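Local coordinates for protein amidase, hydantoinase/carbamoylase family (Burkholderia vietnamiensis, PDB 5I4M) that probably hydrolyses N-carbamoyl-L-amino acids, as a two-zinc amidohydrolase of the peptidase M20 family, at residues Val79-Gly83 with Leu170-Leu174; Met158-Phe164 with Gly378-Leu384; Phe351-Val356 with Pro389-Val393. The contacts are given in a common frame with arbitrary orientation. Where two conformers were deposited one is given. Residue numbers count along the deposited sequence, not the author numbering.

How the interactions relate
From the N terminus, the chain leaves turn 79-83 between strands 76-79 and 85-89, and interaction 1 closes a long loop when helix 170-175 packs against it. Before that the chain has passed 158-164, whose partner 378-384 comes more than 200 residues later, so interactions 1 and 2 cross. Interaction 3 closes a short loop of 32 residues, from the start of helix 353-365 to strand 390-395; 378-384 falls inside it, so interactions 2 and 3 cross too, whereas 1 and 3 follow in series without touching. Interaction 2 touches both: Val159 packs on Gly173, His379 on Met392. The contacts join the edge hairpin to helix 170-175, helix 159-164 to helix 380-384, and helix 353-365 to strand 390-395.

Interaction 1: Val79-Gly83 with Leu170-Leu174; sequences VDTMG and LEYGL
Met82, Leu170 and Thr81 carry most of this contact, where a tight turn rests against the first turn of a helix. Asp80 to Gly83 form a type I beta turn, closed by Gly83 N to Asp80 O at 2.9 Å. Asp80 adds an Asx turn, its OD1 accepting from Met82 N at 2.9 Å. Gly83, at phi 80° and psi 5°, has a conformation where a CB would jam against the preceding carbonyl. Residues 170-174 are helical, with Leu174 N bonded to Leu170 O at 3.0 Å; the closest CA pair is Met82 and Leu174, 7.0 Å apart. The flexible, unbranched side chain of Met82 (m, m, m) reaches across to the helix: its SD lies 3.8 Å from Gly173 C and 3.9 Å from Leu174 CD2. Glycine at 173 leaves room for the sulfur, which a CB would strike. Leu170 (t, p) brings its branched end across, so that CD1 lies 3.6 Å from Met82 CG and 3.4 Å from Thr81 OG1. Thr81 points toward the helix, with its carbonyl O 3.5 Å from Leu174 CD2. No hydrogen bond spans the segments; the fit is chiefly apolar. Ala160 and Val163 of helix 159-164 also touch Met82. The arrangement is a beta-hairpin turn, joining antiparallel strands 76-79 and 85-89, packed against helix 170-175 at the edge of the M20 sheet.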
loop_
_atom_site.group_PDB
_atom_site.type_symbol
_atom_site.label_atom_id
_atom_site.label_comp_id
_atom_site.label_asym_id
_atom_site.label_seq_id
_atom_site.Cartn_x
_atom_site.Cartn_y
_atom_site.Cartn_z
ATOM N N VAL A 79 -12.475 -27.960 20.427
ATOM C CA VAL A 79 -11.750 -26.837 19.850
ATOM C C VAL A 79 -10.485 -26.664 20.670
ATOM O O VAL A 79 -10.557 -26.610 21.901
ATOM C CB VAL A 79 -12.585 -25.540 19.866
ATOM C CG1 VAL A 79 -11.801 -24.404 19.221
ATOM C CG2 VAL A 79 -13.948 -25.746 19.164
ATOM N N ASP A 80 -9.328 -26.603 20.007
ATOM C CA ASP A 80 -8.095 -26.513 20.778
ATOM C C ASP A 80 -7.680 -25.048 20.962
ATOM O O ASP A 80 -8.388 -24.115 20.571
ATOM C CB ASP A 80 -6.993 -27.398 20.162
ATOM C CG ASP A 80 -6.387 -26.850 18.858
ATOM O OD1 ASP A 80 -6.566 -25.669 18.499
ATOM O OD2 ASP A 80 -5.680 -27.631 18.178
ATOM N N THR A 81 -6.525 -24.843 21.604
ATOM C CA THR A 81 -6.049 -23.509 21.958
ATOM C C THR A 81 -5.646 -22.662 20.756
ATOM O O THR A 81 -5.475 -21.448 20.910
ATOM C CB THR A 81 -4.867 -23.629 22.923
ATOM O OG1 THR A 81 -3.934 -24.582 22.408
ATOM C CG2 THR A 81 -5.346 -24.108 24.297
ATOM N N MET A 82 -5.460 -23.255 19.582
ATOM C CA MET A 82 -5.248 -22.489 18.359
ATOM C C MET A 82 -6.525 -22.347 17.548
ATOM O O MET A 82 -6.469 -21.893 16.403
ATOM C CB MET A 82 -4.162 -23.130 17.494
ATOM C CG MET A 82 -2.730 -22.853 17.990
ATOM S SD MET A 82 -2.278 -21.099 17.928
ATOM C CE MET A 82 -2.379 -20.776 16.173
ATOM N N GLY A 83 -7.667 -22.742 18.103
ATOM C CA GLY A 83 -8.917 -22.624 17.377
ATOM C C GLY A 83 -9.178 -23.708 16.356
ATOM O O GLY A 83 -10.176 -23.620 15.628
ATOM N N LEU A 170 2.904 -23.008 21.166
ATOM C CA LEU A 170 1.609 -22.335 21.188
ATOM C C LEU A 170 1.759 -20.819 21.270
ATOM O O LEU A 170 1.064 -20.077 20.564
ATOM C CB LEU A 170 0.777 -22.846 22.365
ATOM C CG LEU A 170 -0.581 -22.168 22.568
ATOM C CD1 LEU A 170 -1.507 -22.384 21.364
ATOM C CD2 LEU A 170 -1.200 -22.682 23.856
ATOM N N GLU A 171 2.664 -20.339 22.126
ATOM C CA GLU A 171 2.765 -18.899 22.331
ATOM C C GLU A 171 3.177 -18.180 21.045
ATOM O O GLU A 171 2.839 -17.006 20.854
ATOM C CB GLU A 171 3.738 -18.601 23.477
ATOM C CG GLU A 171 5.031 -19.398 23.442
ATOM C CD GLU A 171 4.984 -20.701 24.262
ATOM O OE1 GLU A 171 5.864 -20.885 25.136
ATOM O OE2 GLU A 171 4.093 -21.539 24.023
ATOM N N TYR A 172 3.880 -18.872 20.147
ATOM C CA TYR A 172 4.198 -18.296 18.840
ATOM C C TYR A 172 2.953 -18.183 17.977
ATOM O O TYR A 172 2.702 -17.143 17.351
ATOM C CB TYR A 172 5.255 -19.152 18.141
ATOM C CG TYR A 172 5.484 -18.813 16.684
ATOM C CD1 TYR A 172 6.388 -17.821 16.314
ATOM C CD2 TYR A 172 4.809 -19.493 15.677
ATOM C CE1 TYR A 172 6.617 -17.521 14.971
ATOM C CE2 TYR A 172 5.030 -19.204 14.343
ATOM C CZ TYR A 172 5.928 -18.215 13.995
ATOM O OH TYR A 172 6.149 -17.937 12.666
ATOM N N GLY A 173 2.158 -19.254 17.922
ATOM C CA GLY A 173 0.946 -19.211 17.123
ATOM C C GLY A 173 -0.016 -18.129 17.574
ATOM O O GLY A 173 -0.628 -17.450 16.747
ATOM N N LEU A 174 -0.144 -17.936 18.889
ATOM C CA LEU A 174 -1.108 -16.969 19.413
ATOM C C LEU A 174 -0.660 -15.525 19.229
ATOM O O LEU A 174 -1.508 -14.623 19.234
ATOM C CB LEU A 174 -1.370 -17.228 20.896
ATOM C CG LEU A 174 -2.067 -18.552 21.207
ATOM C CD1 LEU A 174 -2.069 -18.803 22.703
ATOM C CD2 LEU A 174 -3.499 -18.582 20.642
#

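Interaction 2: Met158-Phe164 with Gly378-Leu384; sequences MVASGVF and GHDACYL. With 3PG (3-phosphoglyceric acid), chain E.
Tyr383 lays one face of its ring over Gly162, whose CA makes a CH-pi contact 3.9 Å from the ring centroid; a side chain at 162 would crowd the ring. The CA-to-CB bond of Tyr383 points toward helix 159-164, and chi1 near -83° (m) lays the ring against Gly162, while Met158 O meets the ring edge 3.3 Å from Tyr383 CE2. The short segments of helices 159-164 and 380-384 run nearly parallel, at 11°, with axes 8.4 Å apart; the nearest CA pairs are Ser161 with Asp380 (5.5 Å) and Gly162 with Tyr383 (5.7 Å). Ser161, small and in rotamer p, donates from OG to Asp380 OD1 at 2.6 Å. A water donates to the same Asp380 OD1 at 2.7 Å and accepts from Ser161 N at 3.2 Å. Phe164 CD1 packs on Leu384 CD2 at 4.0 Å. Met158, the N-cap residue, covers the start of the second segment: its SD lies 3.7 Å from Gly378 CA, where a CB would clash, and its CE lies 3.4 Å from His379 O and 4.0 Å from Cys382 CB. Gly378 N donates to O2 of bound 3-phosphoglycerate at 2.7 Å, Met158 SD approaches ligand O3 at 3.3 Å, and His379 CE1 lies 3.3 Å from ligand O4P. The ligand is also held by Arg309 and by His247 of the second subunit. Met158, Gly378 and His379, just ahead of the two helices, line part of the 3-phosphoglycerate pocket beside the zinc site, where His379 meets the zinc ligand His211.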
loop_
_atom_site.group_PDB
_atom_site.type_symbol
_atom_site.label_atom_id
_atom_site.label_comp_id
_atom_site.label_asym_id
_atom_site.label_seq_id
_atom_site.Cartn_x
_atom_site.Cartn_y
_atom_site.Cartn_z
ATOM N N MET A 158 -0.120 -21.884 7.787
ATOM C CA MET A 158 -0.110 -23.221 8.379
ATOM C C MET A 158 0.354 -23.213 9.837
ATOM O O MET A 158 0.872 -24.212 10.339
ATOM C CB MET A 158 0.764 -24.163 7.545
ATOM C CG MET A 158 0.275 -24.340 6.102
ATOM S SD MET A 158 1.637 -24.531 4.918
ATOM C CE MET A 158 2.531 -25.904 5.635
ATOM N N VAL A 159 0.184 -22.093 10.545
ATOM C CA VAL A 159 0.803 -22.014 11.864
ATOM C C VAL A 159 0.053 -22.890 12.860
ATOM O O VAL A 159 0.662 -23.481 13.758
ATOM C CB VAL A 159 0.897 -20.546 12.329
ATOM C CG1 VAL A 159 1.269 -20.463 13.797
ATOM C CG2 VAL A 159 1.956 -19.828 11.512
ATOM N N ALA A 160 -1.265 -23.022 12.710
ATOM C CA ALA A 160 -2.028 -23.769 13.706
ATOM C C ALA A 160 -1.775 -25.269 13.597
ATOM O O ALA A 160 -1.686 -25.958 14.622
ATOM C CB ALA A 160 -3.520 -23.451 13.576
ATOM N N SER A 161 -1.657 -25.801 12.368
ATOM C CA SER A 161 -1.223 -27.186 12.245
ATOM C C SER A 161 0.251 -27.324 12.598
ATOM O O SER A 161 0.671 -28.381 13.078
ATOM C CB SER A 161 -1.504 -27.731 10.843
ATOM O OG SER A 161 -0.979 -26.892 9.827
ATOM N N GLY A 162 1.046 -26.267 12.389
ATOM C CA GLY A 162 2.425 -26.292 12.864
ATOM C C GLY A 162 2.524 -26.409 14.376
ATOM O O GLY A 162 3.384 -27.118 14.897
ATOM N N VAL A 163 1.662 -25.702 15.105
ATOM C CA VAL A 163 1.634 -25.868 16.557
ATOM C C VAL A 163 1.227 -27.294 16.907
ATOM O O VAL A 163 1.841 -27.951 17.761
ATOM C CB VAL A 163 0.676 -24.856 17.208
ATOM C CG1 VAL A 163 0.607 -25.131 18.705
ATOM C CG2 VAL A 163 1.116 -23.424 16.939
ATOM N N PHE A 164 0.173 -27.786 16.249
ATOM C CA PHE A 164 -0.311 -29.144 16.494
ATOM C C PHE A 164 0.804 -30.161 16.316
ATOM O O PHE A 164 0.997 -31.047 17.164
ATOM C CB PHE A 164 -1.480 -29.456 15.549
ATOM C CG PHE A 164 -2.148 -30.783 15.832
ATOM C CD1 PHE A 164 -1.605 -31.969 15.348
ATOM C CD2 PHE A 164 -3.308 -30.840 16.586
ATOM C CE1 PHE A 164 -2.205 -33.196 15.619
ATOM C CE2 PHE A 164 -3.914 -32.060 16.865
ATOM C CZ PHE A 164 -3.359 -33.241 16.375
ATOM N N GLY A 378 1.456 -25.072 0.093
ATOM C CA GLY A 378 1.498 -25.683 1.401
ATOM C C GLY A 378 0.094 -26.019 1.877
ATOM O O GLY A 378 -0.884 -25.379 1.493
ATOM N N HIS A 379 0.010 -27.049 2.715
ATOM C CA HIS A 379 -1.251 -27.478 3.293
ATOM C C HIS A 379 -1.001 -27.905 4.724
ATOM O O HIS A 379 0.117 -28.259 5.091
ATOM C CB HIS A 379 -1.858 -28.633 2.499
ATOM C CG HIS A 379 -1.936 -28.352 1.040
ATOM N ND1 HIS A 379 -2.926 -27.564 0.495
ATOM C CD2 HIS A 379 -1.125 -28.710 0.018
ATOM C CE1 HIS A 379 -2.730 -27.466 -0.809
ATOM N NE2 HIS A 379 -1.649 -28.157 -1.125
ATOM N N ASP A 380 -2.060 -27.878 5.531
ATOM C CA ASP A 380 -1.931 -28.393 6.886
ATOM C C ASP A 380 -1.395 -29.818 6.885
ATOM O O ASP A 380 -0.630 -30.188 7.780
ATOM C CB ASP A 380 -3.273 -28.296 7.602
ATOM C CG ASP A 380 -3.742 -26.858 7.735
ATOM O OD1 ASP A 380 -3.063 -26.091 8.443
ATOM O OD2 ASP A 380 -4.783 -26.486 7.135
ATOM N N ALA A 381 -1.737 -30.607 5.859
ATOM C CA ALA A 381 -1.206 -31.961 5.741
ATOM C C ALA A 381 0.325 -31.993 5.736
ATOM O O ALA A 381 0.918 -32.993 6.158
ATOM C CB ALA A 381 -1.743 -32.622 4.472
ATOM N N CYS A 382 0.987 -30.933 5.252
ATOM C CA CYS A 382 2.455 -30.938 5.250
ATOM C C CYS A 382 3.011 -31.011 6.662
ATOM O O CYS A 382 4.050 -31.643 6.898
ATOM C CB CYS A 382 3.006 -29.702 4.537
ATOM S SG CYS A 382 2.446 -29.556 2.815
ATOM N N TYR A 383 2.342 -30.364 7.619
ATOM C CA TYR A 383 2.780 -30.474 9.005
ATOM C C TYR A 383 2.293 -31.758 9.660
ATOM O O TYR A 383 3.019 -32.362 10.459
ATOM C CB TYR A 383 2.321 -29.244 9.788
ATOM C CG TYR A 383 3.263 -28.063 9.624
ATOM C CD1 TYR A 383 4.642 -28.242 9.652
ATOM C CD2 TYR A 383 2.773 -26.770 9.436
ATOM C CE1 TYR A 383 5.513 -27.155 9.518
ATOM C CE2 TYR A 383 3.634 -25.687 9.293
ATOM C CZ TYR A 383 4.998 -25.885 9.331
ATOM O OH TYR A 383 5.852 -24.808 9.195
ATOM N N LEU A 384 1.081 -32.209 9.338
ATOM C CA LEU A 384 0.623 -33.476 9.896
ATOM C C LEU A 384 1.547 -34.617 9.507
ATOM O O LEU A 384 1.725 -35.563 10.285
ATOM C CB LEU A 384 -0.796 -33.784 9.431
ATOM C CG LEU A 384 -1.823 -32.756 9.884
ATOM C CD1 LEU A 384 -3.231 -33.174 9.443
ATOM C CD2 LEU A 384 -1.751 -32.599 11.385
HETATM C C1 3PG E . 0.555 -21.402 0.416
HETATM O O1 3PG E . 0.614 -20.247 -0.043
HETATM O O2 3PG E . 1.000 -22.397 -0.197
HETATM C C2 3PG E . -0.079 -21.587 1.764
HETATM O O3 3PG E . 0.350 -22.829 2.350
HETATM C C3 3PG E . -1.579 -21.616 1.581
HETATM O O1P 3PG E . -1.938 -22.763 0.808
HETATM P P 3PG E . -3.428 -22.838 0.134
HETATM O O2P 3PG E . -4.402 -22.400 1.203
HETATM O O3P 3PG E . -3.350 -21.852 -1.023
HETATM O O4P 3PG E . -3.576 -24.319 -0.254
HETATM O O HOH W 1 -2.902 -23.947 10.102
#

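Interaction 3: Phe351-Val356 with Pro389-Val393; sequences FDSACV and PTSMV
A lone backbone hydrogen bond, Asp352 N to Thr390 O at 2.8 Å, joins the start of a helix to a strand with no regular ladder between them. Asp352 is the N-cap of helix 353-365: its carboxylate OD2 accepts from Cys355 N at 2.9 Å, and its CG lies 3.6 Å from Pro389 CB. The nearest CA pairs are Phe351 with Ser391 (5.0 Å) and Asp352 with Pro389 (5.2 Å). Phe351 (chi1 -75°) lays its side chain along the strand: CB is 3.2 Å from Thr390 O, and in the ring CG is 3.7 Å from Ser391 CA and CZ 3.8 Å from Met392 CG. The Met392 sulfur makes an oblique Met-aromatic contact, 4.8 Å from the ring centroid. Here the helix that follows strand 337-350 packs on strand 390-395, which lies between strands 206-212 and 225-242 in the mixed M20 sheet; the terminal methyl of Met392 touches His379 beside the ligand pocket. Cys355 points toward the strand, its compact SG 3.4 Å from Pro389 O and 3.9 Å from Pro389 CB. Small Ser391 admits the helix closely: its OG is 3.4 Å from Cys355 CB, and its CB is 3.7 Å from Val356 CG2.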
loop_
_atom_site.group_PDB
_atom_site.type_symbol
_atom_site.label_atom_id
_atom_site.label_comp_id
_atom_site.label_asym_id
_atom_site.label_seq_id
_atom_site.Cartn_x
_atom_site.Cartn_y
_atom_site.Cartn_z
ATOM N N PHE A 351 5.243 -37.607 1.330
ATOM C CA PHE A 351 4.118 -38.128 2.083
ATOM C C PHE A 351 4.300 -39.625 2.317
ATOM O O PHE A 351 5.161 -40.277 1.713
ATOM C CB PHE A 351 2.811 -37.805 1.359
ATOM C CG PHE A 351 2.400 -36.359 1.495
ATOM C CD1 PHE A 351 2.171 -35.810 2.751
ATOM C CD2 PHE A 351 2.280 -35.542 0.376
ATOM C CE1 PHE A 351 1.806 -34.461 2.890
ATOM C CE2 PHE A 351 1.922 -34.199 0.509
ATOM C CZ PHE A 351 1.678 -33.666 1.758
ATOM N N ASP A 352 3.496 -40.166 3.235
ATOM C CA ASP A 352 3.666 -41.550 3.672
ATOM C C ASP A 352 3.326 -42.515 2.538
ATOM O O ASP A 352 2.290 -42.371 1.885
ATOM C CB ASP A 352 2.783 -41.831 4.889
ATOM C CG ASP A 352 2.826 -43.290 5.316
ATOM O OD1 ASP A 352 3.754 -43.677 6.069
ATOM O OD2 ASP A 352 1.936 -44.053 4.893
ATOM N N SER A 353 4.181 -43.525 2.332
ATOM C CA SER A 353 4.028 -44.385 1.162
ATOM C C SER A 353 2.764 -45.235 1.242
ATOM O O SER A 353 2.117 -45.474 0.219
ATOM C CB SER A 353 5.265 -45.266 0.983
ATOM O OG SER A 353 5.468 -46.099 2.106
ATOM N N ALA A 354 2.391 -45.702 2.437
ATOM C CA ALA A 354 1.160 -46.483 2.544
ATOM C C ALA A 354 -0.068 -45.606 2.326
ATOM O O ALA A 354 -1.053 -46.045 1.715
ATOM C CB ALA A 354 1.081 -47.180 3.900
ATOM N N CYS A 355 -0.032 -44.368 2.821
ATOM C CA CYS A 355 -1.133 -43.452 2.557
ATOM C C CYS A 355 -1.246 -43.159 1.067
ATOM O O CYS A 355 -2.350 -43.147 0.506
ATOM C CB CYS A 355 -0.940 -42.157 3.352
ATOM S SG CYS A 355 -1.242 -42.363 5.127
ATOM N N VAL A 356 -0.116 -42.901 0.414
ATOM C CA VAL A 356 -0.131 -42.655 -1.025
ATOM C C VAL A 356 -0.729 -43.852 -1.759
ATOM O O VAL A 356 -1.556 -43.698 -2.665
ATOM C CB VAL A 356 1.295 -42.331 -1.514
ATOM C CG1 VAL A 356 1.379 -42.377 -3.032
ATOM C CG2 VAL A 356 1.747 -40.962 -0.987
ATOM N N PRO A 389 1.298 -40.780 9.692
ATOM C CA PRO A 389 1.273 -41.157 8.268
ATOM C C PRO A 389 0.213 -40.350 7.536
ATOM O O PRO A 389 -0.963 -40.398 7.886
ATOM C CB PRO A 389 0.923 -42.653 8.299
ATOM C CG PRO A 389 1.169 -43.103 9.699
ATOM C CD PRO A 389 1.003 -41.915 10.590
ATOM N N THR A 390 0.642 -39.595 6.519
ATOM C CA THR A 390 -0.200 -38.592 5.864
ATOM C C THR A 390 0.028 -38.614 4.357
ATOM O O THR A 390 1.157 -38.801 3.910
ATOM C CB THR A 390 0.129 -37.180 6.384
ATOM O OG1 THR A 390 -0.047 -37.121 7.803
ATOM C CG2 THR A 390 -0.730 -36.092 5.702
ATOM N N SER A 391 -1.031 -38.398 3.572
ATOM C CA SER A 391 -0.844 -37.983 2.182
ATOM C C SER A 391 -2.054 -37.147 1.781
ATOM O O SER A 391 -2.893 -36.803 2.618
ATOM C CB SER A 391 -0.618 -39.189 1.255
ATOM O OG SER A 391 -1.821 -39.889 0.967
ATOM N N MET A 392 -2.133 -36.796 0.500
ATOM C CA MET A 392 -3.184 -35.909 0.018
ATOM C C MET A 392 -3.822 -36.449 -1.254
ATOM O O MET A 392 -3.247 -37.266 -1.975
ATOM C CB MET A 392 -2.652 -34.495 -0.253
ATOM C CG MET A 392 -2.067 -33.810 0.974
ATOM S SD MET A 392 -1.662 -32.087 0.590
ATOM C CE MET A 392 -3.325 -31.405 0.439
ATOM N N VAL A 393 -5.029 -35.951 -1.512
ATOM C CA VAL A 393 -5.798 -36.232 -2.720
ATOM C C VAL A 393 -6.010 -34.905 -3.428
ATOM O O VAL A 393 -6.538 -33.968 -2.824
ATOM C CB VAL A 393 -7.154 -36.871 -2.396
ATOM C CG1 VAL A 393 -7.918 -37.189 -3.691
ATOM C CG2 VAL A 393 -6.986 -38.104 -1.526
#